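Local coordinates for MgGH51 from Meripilus giganteus, a protein that hydrolyses terminal alpha-L-arabinofuranosidic bonds as an alpha-L-arabinofuranosidase of glycoside hydrolase family 51, probably releasing arabinose from plant cell-wall polysaccharides, in two crystal structures: PDB 6ZQ0 (chain A, 1.54 Å), residues Gly428-Ile433 and Phe475-Ala480; PDB 6ZPZ (chain B, 1.71 Å), residues Gly428-Ile433 and Phe475-Ala480. Structure 2 is superposed on structure 1 by the backbone atoms of these residues (RMSD 0.14 Å); each is numbered along its deposited sequence.

Structure 1 (6ZQ0); sequences GEYAAI and FAASYA. With LXE ([(1~{S},2~{S},3~{S},4~{S})-2-(hydroxymethyl)-3,4-bis(oxidanyl)cyclopentyl]azanium), chain C.
Glu429 lays its CG against the methyl of Ala480 (CG to CB 3.8 Å) where two neighbouring parallel strands of the (beta/alpha)8 barrel, 424-432 and 474-479, end at the ligand pocket. Its CG lies anti to its own carbonyl carbon (chi1 -61°), and the chain extends from there to carry the carboxylate to the bound aminocyclopentitol, where OE2 accepts a hydrogen bond from LXE O2' at 2.7 Å. His400 of strand 396-403 touches the same side chain. Beneath the pocket, Ser478 OG donates to Gly428 O (2.8 Å) from well above the carbonyl plane, and Ala480 N donates to Tyr430 O (3.1 Å). The Ala431 methyl sits over one face of the Tyr479 ring in a CH-pi contact. Further out, a water links Tyr479 OH to Ala432 O, while Tyr430 OH is hydrogen-bonded to Gln512 NE2.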
loop_
_atom_site.group_PDB
_atom_site.type_symbol
_atom_site.label_atom_id
_atom_site.label_comp_id
_atom_site.label_asym_id
_atom_site.label_seq_id
_atom_site.Cartn_x
_atom_site.Cartn_y
_atom_site.Cartn_z
ATOM N N GLY A 428 -14.047 -1.031 2.538
ATOM C CA GLY A 428 -12.724 -1.416 2.013
ATOM C C GLY A 428 -12.027 -0.294 1.256
ATOM O O GLY A 428 -10.776 -0.383 1.076
ATOM N N GLU A 429 -12.794 0.683 0.780
ATOM C CA GLU A 429 -12.287 1.910 0.124
ATOM C C GLU A 429 -13.188 3.056 0.506
ATOM O O GLU A 429 -14.416 2.993 0.240
ATOM C CB GLU A 429 -12.228 1.826 -1.404
ATOM C CG GLU A 429 -11.294 0.729 -1.843
ATOM C CD GLU A 429 -11.255 0.490 -3.324
ATOM O OE1 GLU A 429 -11.645 1.436 -4.063
ATOM O OE2 GLU A 429 -10.981 -0.693 -3.718
ATOM N N TYR A 430 -12.614 4.103 1.077
ATOM C CA TYR A 430 -13.394 5.349 1.181
ATOM C C TYR A 430 -12.446 6.514 1.233
ATOM O O TYR A 430 -11.292 6.346 1.680
ATOM C CB TYR A 430 -14.356 5.358 2.362
ATOM C CG TYR A 430 -13.712 5.340 3.708
ATOM C CD1 TYR A 430 -13.209 4.170 4.255
ATOM C CD2 TYR A 430 -13.598 6.500 4.441
ATOM C CE1 TYR A 430 -12.641 4.158 5.516
ATOM C CE2 TYR A 430 -13.047 6.508 5.696
ATOM C CZ TYR A 430 -12.553 5.338 6.236
ATOM O OH TYR A 430 -12.041 5.387 7.488
ATOM N N ALA A 431 -12.944 7.652 0.774
ATOM C CA ALA A 431 -12.191 8.922 0.840
ATOM C C ALA A 431 -13.094 10.046 0.356
ATOM O O ALA A 431 -13.922 9.773 -0.531
ATOM C CB ALA A 431 -10.940 8.893 -0.015
ATOM N N ALA A 432 -12.946 11.214 0.967
ATOM C CA ALA A 432 -13.530 12.469 0.458
ATOM C C ALA A 432 -12.567 12.936 -0.630
ATOM O O ALA A 432 -11.472 13.398 -0.294
ATOM C CB ALA A 432 -13.754 13.427 1.563
ATOM N N ILE A 433 -12.964 12.820 -1.889
ATOM C CA ILE A 433 -11.984 12.996 -2.992
ATOM C C ILE A 433 -12.130 14.324 -3.727
ATOM O O ILE A 433 -11.242 14.605 -4.505
ATOM C CB ILE A 433 -12.024 11.831 -3.974
ATOM C CG1 ILE A 433 -13.296 11.743 -4.809
ATOM C CG2 ILE A 433 -11.711 10.560 -3.184
ATOM C CD1 ILE A 433 -13.110 10.854 -6.036
ATOM N N PHE A 475 -16.884 -4.234 10.498
ATOM C CA PHE A 475 -15.786 -4.972 11.148
ATOM C C PHE A 475 -14.431 -4.375 10.765
ATOM O O PHE A 475 -13.413 -4.729 11.403
ATOM C CB PHE A 475 -15.879 -6.465 10.868
ATOM C CG PHE A 475 -15.428 -6.914 9.515
ATOM C CD1 PHE A 475 -16.296 -6.947 8.440
ATOM C CD2 PHE A 475 -14.151 -7.392 9.356
ATOM C CE1 PHE A 475 -15.857 -7.419 7.204
ATOM C CE2 PHE A 475 -13.729 -7.899 8.137
ATOM C CZ PHE A 475 -14.576 -7.900 7.058
ATOM N N ALA A 476 -14.399 -3.572 9.710
ATOM C CA ALA A 476 -13.133 -3.150 9.092
ATOM C C ALA A 476 -13.389 -1.971 8.161
ATOM O O ALA A 476 -14.471 -1.908 7.530
ATOM C CB ALA A 476 -12.464 -4.316 8.397
ATOM N N ALA A 477 -12.442 -1.030 8.132
ATOM C CA ALA A 477 -12.588 0.189 7.319
ATOM C C ALA A 477 -11.216 0.721 6.938
ATOM O O ALA A 477 -10.336 0.727 7.813
ATOM C CB ALA A 477 -13.348 1.201 8.088
ATOM N N SER A 478 -11.021 1.047 5.666
ATOM C CA SER A 478 -9.708 1.506 5.170
ATOM C C SER A 478 -9.913 2.611 4.150
ATOM O O SER A 478 -10.647 2.418 3.165
ATOM C CB SER A 478 -8.906 0.389 4.597
ATOM O OG SER A 478 -9.665 -0.395 3.698
ATOM N N TYR A 479 -9.182 3.715 4.333
ATOM C CA TYR A 479 -9.062 4.793 3.325
ATOM C C TYR A 479 -8.422 4.198 2.079
ATOM O O TYR A 479 -7.557 3.296 2.190
ATOM C CB TYR A 479 -8.201 5.897 3.918
ATOM C CG TYR A 479 -8.116 7.158 3.116
ATOM C CD1 TYR A 479 -7.245 7.260 2.033
ATOM C CD2 TYR A 479 -8.834 8.286 3.485
ATOM C CE1 TYR A 479 -7.128 8.447 1.331
ATOM C CE2 TYR A 479 -8.716 9.476 2.791
ATOM C CZ TYR A 479 -7.872 9.555 1.698
ATOM O OH TYR A 479 -7.731 10.739 1.001
ATOM N N ALA A 480 -8.702 4.766 0.924
ATOM C CA ALA A 480 -7.939 4.383 -0.280
ATOM C C ALA A 480 -7.880 5.541 -1.254
ATOM O O ALA A 480 -8.852 6.281 -1.377
ATOM C CB ALA A 480 -8.562 3.195 -0.959
HETATM C "C1'" LXE C . -11.506 1.462 -6.323
HETATM C "C2'" LXE C . -10.589 0.421 -6.917
HETATM O "O2'" LXE C . -10.699 -0.908 -6.391
HETATM C "C3'" LXE C . -9.186 0.964 -6.675
HETATM O "O3'" LXE C . -8.211 0.250 -7.483
HETATM C "C4'" LXE C . -9.342 2.473 -6.918
HETATM C "C5'" LXE C . -8.428 3.453 -6.142
HETATM O "O5'" LXE C . -8.482 3.287 -4.719
HETATM C "C6'" LXE C . -10.823 2.751 -6.601
HETATM N "N1'" LXE C . -11.578 3.401 -7.676
HETATM O O HOH W 1 -10.454 3.445 8.508
HETATM O O HOH W 2 -9.418 12.915 1.690
#

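Structure 2 (6ZPZ); sequences GEYAAI and FAASYA. With LX5 ([(1~{S},2~{S},3~{S},4~{S})-2-(hydroxymethyl)-3,4-bis(oxidanyl)cyclopentyl] hydrogen sulfate), chain D.
The CG of Glu429 rests on the methyl of Ala480, with 3.6 Å between CG and CB. From there the side chain runs extended into the pocket, CG standing opposite the backbone N across the CA-CB bond (chi1 -173°), and Glu429 OE1 is covalently bonded to LX5 C2 at 1.7 Å. This link to the cyclopentane ring is consistent with Glu429 being the nucleophile of a retaining family 51 enzyme. His400 of strand 396-403 touches the same side chain. Below it, Ser478 OG donates to Gly428 O (2.9 Å), lying well above the carbonyl plane, and Ala480 N donates to Tyr430 O (3.0 Å). Over one face of the Tyr479 ring lies the Ala431 methyl, a CH-pi contact. In the outer layer, a water joins Tyr479 OH to Ala432 O, and Tyr430 OH is hydrogen-bonded to Gln512 NE2.

Comparison
The two crystals hold the same protein, and the compared CA atoms coincide within the error. Tyr430(A), Ser478(A) and Tyr479(A) keep their places with their counterparts in chain B, the bonds from Ser478(A) OG to Gly428(A) O and from Ala480(A) N to Tyr430(A) O recur as Ser478(B) OG to Gly428(B) O and Ala480(B) N to Tyr430(B) O, and water 1 and water 2 of structure 1 recur as water 3 and water 4. What changes is the side chain of Glu429(A) against Glu429(B) and the molecule it meets. Chi1 is -61° in Glu429(A) and -173° in Glu429(B), and the CD atoms stand 1.7 Å apart after superposition. CD and OE2 of Glu429(A) have no atom of Glu429(B) in their places, while OE1 is not among the atoms displaced, so the carboxylate is reached by a different path of the chain. The touch on the neighbouring methyl is kept, Glu429(A) CG to Ala480(A) CB at 3.8 Å and Glu429(B) CG to Ala480(B) CB at 3.6 Å. The turn accompanies a change of ligand: the aminocyclopentitol LXE touches Glu429(A) and Ala480(A), and in its place LX5, whose cyclopentane ring carries a sulfate, touches Glu429(B) and Ala480(B).

Structure 2 (6ZPZ)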
loop_
_atom_site.group_PDB
_atom_site.type_symbol
_atom_site.label_atom_id
_atom_site.label_comp_id
_atom_site.label_asym_id
_atom_site.label_seq_id
_atom_site.Cartn_x
_atom_site.Cartn_y
_atom_site.Cartn_z
ATOM N N GLY B 428 -14.077 -0.848 2.586
ATOM C CA GLY B 428 -12.749 -1.293 2.142
ATOM C C GLY B 428 -12.078 -0.260 1.265
ATOM O O GLY B 428 -10.856 -0.390 1.020
ATOM N N GLU B 429 -12.842 0.726 0.813
ATOM C CA GLU B 429 -12.314 1.798 -0.050
ATOM C C GLU B 429 -13.174 3.032 0.145
ATOM O O GLU B 429 -14.360 3.032 -0.300
ATOM C CB GLU B 429 -12.366 1.318 -1.492
ATOM C CG GLU B 429 -11.700 2.258 -2.416
ATOM C CD GLU B 429 -12.053 1.930 -3.831
ATOM O OE1 GLU B 429 -11.156 1.432 -4.537
ATOM O OE2 GLU B 429 -13.222 2.196 -4.232
ATOM N N TYR B 430 -12.652 4.031 0.847
ATOM C CA TYR B 430 -13.406 5.285 1.047
ATOM C C TYR B 430 -12.426 6.436 1.127
ATOM O O TYR B 430 -11.272 6.239 1.515
ATOM C CB TYR B 430 -14.352 5.169 2.247
ATOM C CG TYR B 430 -13.725 5.232 3.608
ATOM C CD1 TYR B 430 -13.176 4.105 4.189
ATOM C CD2 TYR B 430 -13.654 6.410 4.327
ATOM C CE1 TYR B 430 -12.646 4.125 5.463
ATOM C CE2 TYR B 430 -13.100 6.466 5.592
ATOM C CZ TYR B 430 -12.587 5.317 6.172
ATOM O OH TYR B 430 -12.038 5.352 7.417
ATOM N N ALA B 431 -12.905 7.598 0.723
ATOM C CA ALA B 431 -12.216 8.882 0.878
ATOM C C ALA B 431 -13.153 9.988 0.402
ATOM O O ALA B 431 -13.879 9.767 -0.522
ATOM C CB ALA B 431 -10.924 8.927 0.098
ATOM N N ALA B 432 -13.119 11.120 1.069
ATOM C CA ALA B 432 -13.567 12.404 0.501
ATOM C C ALA B 432 -12.524 12.872 -0.526
ATOM O O ALA B 432 -11.434 13.315 -0.136
ATOM C CB ALA B 432 -13.818 13.391 1.607
ATOM N N ILE B 433 -12.873 12.815 -1.801
ATOM C CA ILE B 433 -11.898 12.997 -2.921
ATOM C C ILE B 433 -12.118 14.312 -3.663
ATOM O O ILE B 433 -11.202 14.670 -4.419
ATOM C CB ILE B 433 -11.939 11.817 -3.898
ATOM C CG1 ILE B 433 -13.239 11.769 -4.699
ATOM C CG2 ILE B 433 -11.682 10.517 -3.149
ATOM C CD1 ILE B 433 -13.161 10.873 -5.917
ATOM N N PHE B 475 -16.830 -4.227 10.522
ATOM C CA PHE B 475 -15.723 -4.932 11.218
ATOM C C PHE B 475 -14.378 -4.313 10.830
ATOM O O PHE B 475 -13.368 -4.666 11.431
ATOM C CB PHE B 475 -15.767 -6.435 10.982
ATOM C CG PHE B 475 -15.321 -6.885 9.622
ATOM C CD1 PHE B 475 -16.209 -6.885 8.556
ATOM C CD2 PHE B 475 -14.050 -7.406 9.452
ATOM C CE1 PHE B 475 -15.807 -7.348 7.308
ATOM C CE2 PHE B 475 -13.652 -7.865 8.209
ATOM C CZ PHE B 475 -14.540 -7.854 7.151
ATOM N N ALA B 476 -14.362 -3.545 9.740
ATOM C CA ALA B 476 -13.117 -3.153 9.061
ATOM C C ALA B 476 -13.374 -1.930 8.191
ATOM O O ALA B 476 -14.435 -1.820 7.581
ATOM C CB ALA B 476 -12.584 -4.322 8.268
ATOM N N ALA B 477 -12.432 -1.004 8.182
ATOM C CA ALA B 477 -12.565 0.213 7.366
ATOM C C ALA B 477 -11.178 0.701 6.975
ATOM O O ALA B 477 -10.294 0.806 7.843
ATOM C CB ALA B 477 -13.328 1.238 8.138
ATOM N N SER B 478 -11.009 0.996 5.698
ATOM C CA SER B 478 -9.729 1.491 5.156
ATOM C C SER B 478 -9.966 2.607 4.127
ATOM O O SER B 478 -10.746 2.450 3.133
ATOM C CB SER B 478 -8.922 0.355 4.564
ATOM O OG SER B 478 -9.739 -0.410 3.703
ATOM N N TYR B 479 -9.252 3.712 4.350
ATOM C CA TYR B 479 -9.085 4.793 3.371
ATOM C C TYR B 479 -8.402 4.219 2.146
ATOM O O TYR B 479 -7.529 3.343 2.287
ATOM C CB TYR B 479 -8.236 5.904 3.949
ATOM C CG TYR B 479 -8.191 7.161 3.137
ATOM C CD1 TYR B 479 -7.324 7.271 2.058
ATOM C CD2 TYR B 479 -8.890 8.303 3.535
ATOM C CE1 TYR B 479 -7.210 8.456 1.359
ATOM C CE2 TYR B 479 -8.775 9.504 2.841
ATOM C CZ TYR B 479 -7.954 9.574 1.730
ATOM O OH TYR B 479 -7.826 10.731 1.022
ATOM N N ALA B 480 -8.694 4.776 0.982
ATOM C CA ALA B 480 -7.988 4.368 -0.238
ATOM C C ALA B 480 -7.941 5.526 -1.223
ATOM O O ALA B 480 -8.874 6.296 -1.345
ATOM C CB ALA B 480 -8.646 3.151 -0.832
HETATM C C1 LX5 D . -10.794 2.312 -6.713
HETATM C C2 LX5 D . -11.465 1.095 -6.123
HETATM C C6 LX5 D . -8.352 3.056 -6.154
HETATM C C5 LX5 D . -9.291 2.018 -6.783
HETATM C C3 LX5 D . -10.553 -0.081 -6.314
HETATM C C4 LX5 D . -9.185 0.595 -6.266
HETATM O O7 LX5 D . -8.507 3.138 -4.733
HETATM O O8 LX5 D . -8.270 0.014 -7.198
HETATM O O9 LX5 D . -10.792 -1.127 -5.358
HETATM O O10 LX5 D . -11.403 2.223 -7.996
HETATM S S11 LX5 D . -11.817 3.452 -8.731
HETATM O O12 LX5 D . -10.451 3.962 -8.829
HETATM O O13 LX5 D . -12.460 3.183 -10.015
HETATM O O14 LX5 D . -12.784 4.125 -7.815
HETATM O O HOH W 3 -10.392 3.491 8.506
HETATM O O HOH W 4 -9.396 12.901 1.753
#